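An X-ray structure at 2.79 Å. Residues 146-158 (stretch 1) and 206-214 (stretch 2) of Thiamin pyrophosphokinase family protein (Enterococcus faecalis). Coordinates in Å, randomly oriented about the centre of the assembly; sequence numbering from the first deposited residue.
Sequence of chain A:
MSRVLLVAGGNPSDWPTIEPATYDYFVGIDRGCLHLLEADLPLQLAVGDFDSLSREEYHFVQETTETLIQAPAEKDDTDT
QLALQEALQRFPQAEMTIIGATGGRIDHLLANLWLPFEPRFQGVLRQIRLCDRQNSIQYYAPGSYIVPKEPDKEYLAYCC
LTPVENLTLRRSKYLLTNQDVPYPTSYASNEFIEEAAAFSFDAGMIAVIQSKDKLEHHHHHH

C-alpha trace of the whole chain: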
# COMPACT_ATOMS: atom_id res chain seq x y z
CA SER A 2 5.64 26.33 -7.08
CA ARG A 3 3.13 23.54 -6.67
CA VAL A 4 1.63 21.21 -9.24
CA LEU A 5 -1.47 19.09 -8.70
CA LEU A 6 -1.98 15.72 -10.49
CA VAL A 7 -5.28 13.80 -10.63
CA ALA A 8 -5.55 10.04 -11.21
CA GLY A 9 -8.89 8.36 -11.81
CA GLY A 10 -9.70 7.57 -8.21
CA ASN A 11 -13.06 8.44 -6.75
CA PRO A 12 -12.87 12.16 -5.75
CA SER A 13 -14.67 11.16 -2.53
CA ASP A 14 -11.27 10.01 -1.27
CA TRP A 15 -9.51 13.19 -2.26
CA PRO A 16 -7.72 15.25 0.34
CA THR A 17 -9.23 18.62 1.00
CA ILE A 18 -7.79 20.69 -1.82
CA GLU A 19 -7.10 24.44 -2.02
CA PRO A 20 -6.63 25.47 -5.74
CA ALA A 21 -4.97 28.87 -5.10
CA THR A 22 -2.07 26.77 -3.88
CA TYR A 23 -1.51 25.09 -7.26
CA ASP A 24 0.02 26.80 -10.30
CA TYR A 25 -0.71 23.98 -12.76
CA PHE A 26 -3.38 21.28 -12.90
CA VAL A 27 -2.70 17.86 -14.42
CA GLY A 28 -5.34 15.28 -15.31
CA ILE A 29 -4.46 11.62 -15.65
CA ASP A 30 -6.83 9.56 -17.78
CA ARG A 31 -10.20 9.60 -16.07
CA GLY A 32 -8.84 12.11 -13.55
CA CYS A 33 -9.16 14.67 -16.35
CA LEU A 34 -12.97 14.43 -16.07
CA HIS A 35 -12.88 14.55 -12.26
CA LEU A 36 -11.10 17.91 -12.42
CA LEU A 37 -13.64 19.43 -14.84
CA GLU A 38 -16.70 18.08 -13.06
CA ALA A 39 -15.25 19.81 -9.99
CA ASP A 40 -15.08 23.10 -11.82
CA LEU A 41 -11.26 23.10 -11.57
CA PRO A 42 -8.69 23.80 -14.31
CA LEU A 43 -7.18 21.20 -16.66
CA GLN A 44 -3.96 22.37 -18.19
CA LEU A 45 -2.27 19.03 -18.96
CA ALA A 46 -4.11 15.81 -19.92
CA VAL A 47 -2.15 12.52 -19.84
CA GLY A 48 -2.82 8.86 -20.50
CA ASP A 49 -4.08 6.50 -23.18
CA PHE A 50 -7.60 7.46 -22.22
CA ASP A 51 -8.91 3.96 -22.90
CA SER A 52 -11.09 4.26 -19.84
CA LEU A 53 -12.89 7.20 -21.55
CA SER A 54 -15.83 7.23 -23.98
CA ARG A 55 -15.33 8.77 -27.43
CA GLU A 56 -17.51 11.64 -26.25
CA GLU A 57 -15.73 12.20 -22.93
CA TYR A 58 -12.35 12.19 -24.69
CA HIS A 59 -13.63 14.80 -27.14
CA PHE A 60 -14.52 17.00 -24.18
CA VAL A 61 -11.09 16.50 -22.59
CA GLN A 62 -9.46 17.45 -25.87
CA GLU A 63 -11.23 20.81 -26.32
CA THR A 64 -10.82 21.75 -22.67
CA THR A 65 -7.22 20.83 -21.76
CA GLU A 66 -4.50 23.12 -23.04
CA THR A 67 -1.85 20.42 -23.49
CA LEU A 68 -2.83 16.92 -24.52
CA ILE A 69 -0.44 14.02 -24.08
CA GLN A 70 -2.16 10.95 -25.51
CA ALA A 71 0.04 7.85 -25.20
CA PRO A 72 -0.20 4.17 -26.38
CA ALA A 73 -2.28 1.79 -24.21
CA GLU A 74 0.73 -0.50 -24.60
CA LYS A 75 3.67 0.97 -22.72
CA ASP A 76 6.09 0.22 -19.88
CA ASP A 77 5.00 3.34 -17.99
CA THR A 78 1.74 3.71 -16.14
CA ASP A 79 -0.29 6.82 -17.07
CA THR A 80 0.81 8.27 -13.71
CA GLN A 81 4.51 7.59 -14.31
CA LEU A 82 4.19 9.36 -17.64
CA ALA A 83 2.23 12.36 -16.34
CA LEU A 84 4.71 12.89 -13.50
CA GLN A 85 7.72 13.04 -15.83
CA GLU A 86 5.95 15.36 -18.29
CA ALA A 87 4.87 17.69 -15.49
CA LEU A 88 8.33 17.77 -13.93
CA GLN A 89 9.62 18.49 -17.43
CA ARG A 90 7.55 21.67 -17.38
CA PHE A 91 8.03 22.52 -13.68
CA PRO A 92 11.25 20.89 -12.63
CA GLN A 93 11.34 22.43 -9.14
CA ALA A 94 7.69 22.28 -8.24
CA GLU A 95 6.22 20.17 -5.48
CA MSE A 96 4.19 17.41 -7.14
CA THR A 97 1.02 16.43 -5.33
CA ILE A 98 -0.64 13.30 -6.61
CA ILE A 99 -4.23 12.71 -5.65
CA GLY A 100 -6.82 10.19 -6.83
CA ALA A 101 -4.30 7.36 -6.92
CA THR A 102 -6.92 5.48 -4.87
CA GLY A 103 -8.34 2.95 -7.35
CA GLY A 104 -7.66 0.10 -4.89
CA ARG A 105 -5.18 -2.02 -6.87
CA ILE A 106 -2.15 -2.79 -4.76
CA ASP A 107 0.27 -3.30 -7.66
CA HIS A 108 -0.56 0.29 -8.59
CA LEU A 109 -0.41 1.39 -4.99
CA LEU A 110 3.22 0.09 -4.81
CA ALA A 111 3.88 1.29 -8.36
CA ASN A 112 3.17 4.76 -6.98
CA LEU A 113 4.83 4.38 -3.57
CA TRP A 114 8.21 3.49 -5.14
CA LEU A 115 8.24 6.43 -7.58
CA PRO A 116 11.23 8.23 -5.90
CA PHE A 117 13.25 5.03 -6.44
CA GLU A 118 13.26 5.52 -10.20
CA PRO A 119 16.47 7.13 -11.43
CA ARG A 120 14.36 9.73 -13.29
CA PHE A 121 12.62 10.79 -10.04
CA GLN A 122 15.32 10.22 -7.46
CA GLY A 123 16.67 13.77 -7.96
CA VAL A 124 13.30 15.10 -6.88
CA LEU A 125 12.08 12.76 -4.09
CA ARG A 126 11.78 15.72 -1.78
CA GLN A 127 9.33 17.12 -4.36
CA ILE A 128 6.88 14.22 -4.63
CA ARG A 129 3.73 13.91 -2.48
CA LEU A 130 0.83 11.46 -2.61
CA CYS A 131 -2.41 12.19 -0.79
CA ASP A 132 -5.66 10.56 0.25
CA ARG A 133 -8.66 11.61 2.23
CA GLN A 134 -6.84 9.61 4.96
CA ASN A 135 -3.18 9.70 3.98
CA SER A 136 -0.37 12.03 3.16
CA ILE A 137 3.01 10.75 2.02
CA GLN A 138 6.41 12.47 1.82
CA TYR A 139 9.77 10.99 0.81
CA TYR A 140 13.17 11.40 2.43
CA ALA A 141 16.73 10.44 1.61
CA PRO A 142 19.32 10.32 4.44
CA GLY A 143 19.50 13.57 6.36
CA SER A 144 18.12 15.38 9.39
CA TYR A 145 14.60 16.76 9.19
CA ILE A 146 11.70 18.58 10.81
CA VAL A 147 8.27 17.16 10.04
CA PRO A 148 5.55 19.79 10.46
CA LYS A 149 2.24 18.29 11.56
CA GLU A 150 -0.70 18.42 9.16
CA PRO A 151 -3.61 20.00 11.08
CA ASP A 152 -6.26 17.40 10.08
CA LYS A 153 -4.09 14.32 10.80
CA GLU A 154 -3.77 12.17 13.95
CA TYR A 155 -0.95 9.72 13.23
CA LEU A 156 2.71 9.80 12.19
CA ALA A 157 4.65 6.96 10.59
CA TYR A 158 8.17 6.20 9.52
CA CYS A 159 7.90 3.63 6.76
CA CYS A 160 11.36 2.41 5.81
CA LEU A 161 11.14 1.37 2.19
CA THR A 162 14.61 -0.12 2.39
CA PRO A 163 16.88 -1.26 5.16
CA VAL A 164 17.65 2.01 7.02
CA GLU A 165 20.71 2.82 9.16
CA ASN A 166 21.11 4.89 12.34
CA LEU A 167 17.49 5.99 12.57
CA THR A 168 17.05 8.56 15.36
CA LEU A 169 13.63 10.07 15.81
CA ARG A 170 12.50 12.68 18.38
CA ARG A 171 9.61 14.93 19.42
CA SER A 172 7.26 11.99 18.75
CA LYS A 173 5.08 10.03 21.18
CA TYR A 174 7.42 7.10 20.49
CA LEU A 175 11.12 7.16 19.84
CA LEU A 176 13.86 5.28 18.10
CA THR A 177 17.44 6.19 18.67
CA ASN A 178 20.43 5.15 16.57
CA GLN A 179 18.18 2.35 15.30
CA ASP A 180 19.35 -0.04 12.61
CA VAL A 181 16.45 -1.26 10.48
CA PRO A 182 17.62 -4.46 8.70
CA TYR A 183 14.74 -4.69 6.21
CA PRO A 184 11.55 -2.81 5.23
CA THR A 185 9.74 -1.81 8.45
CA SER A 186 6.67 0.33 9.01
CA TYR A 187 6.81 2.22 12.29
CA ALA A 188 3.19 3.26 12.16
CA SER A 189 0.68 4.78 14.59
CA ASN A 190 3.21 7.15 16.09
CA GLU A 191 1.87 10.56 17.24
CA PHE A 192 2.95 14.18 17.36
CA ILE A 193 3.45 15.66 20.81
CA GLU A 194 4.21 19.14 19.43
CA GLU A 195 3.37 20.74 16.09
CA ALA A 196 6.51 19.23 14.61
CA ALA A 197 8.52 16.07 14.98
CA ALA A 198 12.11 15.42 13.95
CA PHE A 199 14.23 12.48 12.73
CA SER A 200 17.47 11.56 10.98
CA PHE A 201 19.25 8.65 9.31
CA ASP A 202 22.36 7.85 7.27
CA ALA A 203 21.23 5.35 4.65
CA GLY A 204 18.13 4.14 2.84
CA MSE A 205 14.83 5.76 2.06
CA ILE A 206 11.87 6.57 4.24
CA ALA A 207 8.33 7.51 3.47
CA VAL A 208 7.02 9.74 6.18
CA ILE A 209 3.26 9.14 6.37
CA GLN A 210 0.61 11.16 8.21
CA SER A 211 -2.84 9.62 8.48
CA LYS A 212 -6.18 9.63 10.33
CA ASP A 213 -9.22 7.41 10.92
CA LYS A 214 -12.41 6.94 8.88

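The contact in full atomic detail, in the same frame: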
# COMPACT_ATOMS: atom_id res chain seq x y z
N ILE A 146 12.86 18.23 10.00
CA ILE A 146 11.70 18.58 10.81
C ILE A 146 10.45 18.21 10.02
O ILE A 146 10.38 18.41 8.81
CB ILE A 146 11.69 20.07 11.22
CG1 ILE A 146 11.86 20.96 9.98
CG2 ILE A 146 12.79 20.34 12.25
CD1 ILE A 146 11.95 22.48 10.25
N VAL A 147 9.47 17.63 10.70
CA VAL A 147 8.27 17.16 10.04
C VAL A 147 7.07 17.91 10.61
O VAL A 147 6.55 17.53 11.66
CB VAL A 147 8.09 15.65 10.25
CG1 VAL A 147 6.80 15.17 9.61
CG2 VAL A 147 9.30 14.90 9.70
N PRO A 148 6.64 18.98 9.92
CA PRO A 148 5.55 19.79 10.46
C PRO A 148 4.23 19.02 10.43
O PRO A 148 3.89 18.45 9.39
CB PRO A 148 5.50 21.00 9.51
CG PRO A 148 6.78 20.95 8.73
CD PRO A 148 7.13 19.50 8.64
N LYS A 149 3.50 19.00 11.53
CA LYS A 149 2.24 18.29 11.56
C LYS A 149 1.19 18.91 10.64
O LYS A 149 1.01 20.13 10.59
CB LYS A 149 1.69 18.22 12.96
CG LYS A 149 0.35 17.53 13.04
CD LYS A 149 -0.23 17.69 14.41
CE LYS A 149 -1.69 17.36 14.43
NZ LYS A 149 -1.85 15.91 14.59
N GLU A 150 0.48 18.04 9.92
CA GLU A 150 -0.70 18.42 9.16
C GLU A 150 -1.90 18.51 10.09
O GLU A 150 -2.19 17.57 10.83
CB GLU A 150 -0.94 17.44 8.02
CG GLU A 150 0.17 17.51 6.98
CD GLU A 150 -0.14 16.71 5.72
OE1 GLU A 150 -1.25 16.12 5.66
OE2 GLU A 150 0.72 16.69 4.80
N PRO A 151 -2.59 19.66 10.06
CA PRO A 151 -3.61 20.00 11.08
C PRO A 151 -4.73 18.97 11.20
O PRO A 151 -5.21 18.73 12.31
CB PRO A 151 -4.15 21.34 10.60
CG PRO A 151 -3.14 21.86 9.65
CD PRO A 151 -2.47 20.70 9.03
N ASP A 152 -5.15 18.37 10.08
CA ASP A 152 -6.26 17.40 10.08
C ASP A 152 -5.86 15.94 10.36
O ASP A 152 -6.70 15.04 10.32
CB ASP A 152 -7.00 17.46 8.74
CG ASP A 152 -6.37 16.57 7.68
OD1 ASP A 152 -5.17 16.77 7.36
OD2 ASP A 152 -7.07 15.66 7.17
N LYS A 153 -4.59 15.69 10.66
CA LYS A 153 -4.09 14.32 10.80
C LYS A 153 -3.82 13.93 12.26
O LYS A 153 -3.46 14.77 13.06
CB LYS A 153 -2.82 14.15 9.96
CG LYS A 153 -2.98 14.46 8.48
CD LYS A 153 -3.88 13.44 7.79
CE LYS A 153 -3.75 13.52 6.26
NZ LYS A 153 -4.31 14.78 5.67
N GLU A 154 -3.99 12.65 12.59
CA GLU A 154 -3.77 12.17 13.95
C GLU A 154 -2.48 11.36 14.14
O GLU A 154 -1.91 11.36 15.23
CB GLU A 154 -4.96 11.31 14.40
CG GLU A 154 -6.32 11.99 14.23
CD GLU A 154 -7.48 11.00 14.10
OE1 GLU A 154 -8.58 11.32 14.61
OE2 GLU A 154 -7.29 9.91 13.49
N TYR A 155 -2.03 10.68 13.09
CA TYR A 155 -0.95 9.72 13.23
C TYR A 155 0.30 10.10 12.43
O TYR A 155 0.22 10.84 11.46
CB TYR A 155 -1.45 8.32 12.86
CG TYR A 155 -2.63 7.89 13.70
CD1 TYR A 155 -2.47 7.58 15.06
CD2 TYR A 155 -3.90 7.78 13.16
CE1 TYR A 155 -3.53 7.19 15.83
CE2 TYR A 155 -4.98 7.38 13.93
CZ TYR A 155 -4.78 7.09 15.27
OH TYR A 155 -5.85 6.70 16.06
N LEU A 156 1.44 9.59 12.88
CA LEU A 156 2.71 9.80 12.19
C LEU A 156 3.38 8.43 11.98
O LEU A 156 3.27 7.54 12.81
CB LEU A 156 3.60 10.72 13.03
CG LEU A 156 5.04 11.01 12.58
CD1 LEU A 156 5.12 11.65 11.18
CD2 LEU A 156 5.77 11.85 13.62
N ALA A 157 4.06 8.25 10.87
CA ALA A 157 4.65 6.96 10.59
C ALA A 157 5.97 7.11 9.86
O ALA A 157 6.13 7.96 8.98
CB ALA A 157 3.71 6.13 9.78
N TYR A 158 6.93 6.30 10.27
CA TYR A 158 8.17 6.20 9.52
C TYR A 158 8.21 4.83 8.86
O TYR A 158 8.44 3.80 9.51
CB TYR A 158 9.37 6.45 10.41
CG TYR A 158 9.39 7.87 10.94
CD1 TYR A 158 10.06 8.88 10.27
CD2 TYR A 158 8.72 8.19 12.12
CE1 TYR A 158 10.06 10.18 10.76
CE2 TYR A 158 8.72 9.45 12.61
CZ TYR A 158 9.39 10.45 11.93
OH TYR A 158 9.37 11.72 12.45
N ILE A 206 13.05 6.64 3.40
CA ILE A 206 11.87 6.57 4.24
C ILE A 206 10.73 7.37 3.64
O ILE A 206 10.92 8.39 2.96
CB ILE A 206 12.15 7.07 5.67
CG1 ILE A 206 13.41 6.40 6.22
CG2 ILE A 206 10.96 6.79 6.57
CD1 ILE A 206 13.89 7.00 7.51
N ALA A 207 9.54 6.85 3.88
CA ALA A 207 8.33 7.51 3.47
C ALA A 207 7.67 7.96 4.74
O ALA A 207 7.15 7.15 5.50
CB ALA A 207 7.42 6.54 2.71
N VAL A 208 7.72 9.26 5.02
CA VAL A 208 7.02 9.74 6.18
C VAL A 208 5.54 9.78 5.82
O VAL A 208 5.18 10.34 4.78
CB VAL A 208 7.54 11.11 6.60
CG1 VAL A 208 6.64 11.72 7.66
CG2 VAL A 208 8.97 10.98 7.10
N ILE A 209 4.70 9.16 6.64
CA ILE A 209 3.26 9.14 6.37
C ILE A 209 2.43 9.69 7.52
O ILE A 209 2.60 9.26 8.65
CB ILE A 209 2.75 7.71 6.04
CG1 ILE A 209 3.35 7.20 4.72
CG2 ILE A 209 1.23 7.68 5.97
CD1 ILE A 209 2.93 5.80 4.37
N GLN A 210 1.55 10.64 7.22
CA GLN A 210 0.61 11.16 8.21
C GLN A 210 -0.81 10.76 7.82
O GLN A 210 -1.19 10.90 6.67
CB GLN A 210 0.71 12.67 8.33
CG GLN A 210 2.06 13.17 8.85
CD GLN A 210 2.05 14.67 9.16
OE1 GLN A 210 2.96 15.39 8.76
NE2 GLN A 210 1.02 15.12 9.89
N SER A 211 -1.58 10.28 8.78
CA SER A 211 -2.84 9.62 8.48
C SER A 211 -3.87 9.91 9.55
O SER A 211 -3.54 10.53 10.56
CB SER A 211 -2.62 8.11 8.36
OG SER A 211 -1.83 7.59 9.44
N LYS A 212 -5.11 9.49 9.34
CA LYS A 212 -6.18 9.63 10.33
C LYS A 212 -7.28 8.60 10.10
O LYS A 212 -7.32 7.97 9.05
CB LYS A 212 -6.80 11.03 10.30
CG LYS A 212 -7.70 11.27 9.09
CD LYS A 212 -8.21 12.70 9.06
CE LYS A 212 -8.87 13.05 7.74
NZ LYS A 212 -9.24 14.50 7.65
N ASP A 213 -8.20 8.45 11.05
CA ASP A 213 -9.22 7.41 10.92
C ASP A 213 -10.44 7.79 10.07
O ASP A 213 -10.62 8.94 9.68
CB ASP A 213 -9.61 6.82 12.28
CG ASP A 213 -8.60 5.80 12.79
OD1 ASP A 213 -8.04 5.03 11.97
OD2 ASP A 213 -8.37 5.78 14.02
N LYS A 214 -11.26 6.78 9.76
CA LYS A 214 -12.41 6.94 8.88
C LYS A 214 -13.63 7.36 9.70
O LYS A 214 -14.00 8.53 9.74
CB LYS A 214 -12.70 5.61 8.14
CG LYS A 214 -11.54 4.58 8.15
CD LYS A 214 -11.92 3.24 7.47
CE LYS A 214 -10.82 2.13 7.63
NZ LYS A 214 -11.19 0.75 7.13

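Which charged groups tie the stretches together? Lys-212 reaches the turn spanning Glu-150 to Lys-153 with chi2 to chi4 all t, and its NZ lies 2.5 Å from Asp-152 OD2, a short salt bridge. The other carboxylate oxygen of the same aspartate, OD1, accepts from Lys-153 NZ at 2.7 Å, so Asp-152 sits between two lysines.

How do the backbones pair? Strands 155-158 and 206-211 run antiparallel. Tyr-155 N donates to Ser-211 O at 3.0 Å, and Ser-211 N returns a longer bond to Tyr-155 O at 3.3 Å. Two residues further along, past the non-hydrogen-bonded pair Leu-156 and Gln-210, Ile-209 N to Ala-157 O is 3.0 Å and nearly straight, whereas Ala-157 N to Ile-209 O, though 2.8 Å, is weak because its angle is only 117°.

What happens where the ladder ends? Ser-211 O takes a second donor, Glu-154 N, at 3.0 Å. The Glu-154 side chain then extends the pairing, its OE2 accepting from Asp-213 N at 3.0 Å.

What packs beside the ladder? Leu-156, Tyr-158, Val-208 and Gln-210 share one sheet face. There Val-208 CG1 meets Leu-156 CD1 at 3.8 Å and Val-147 CG1 at 4.0 Å, bringing in the earlier strand. On the other face, Ala-157 CB and Ile-209 CB lie 4.2 Å apart.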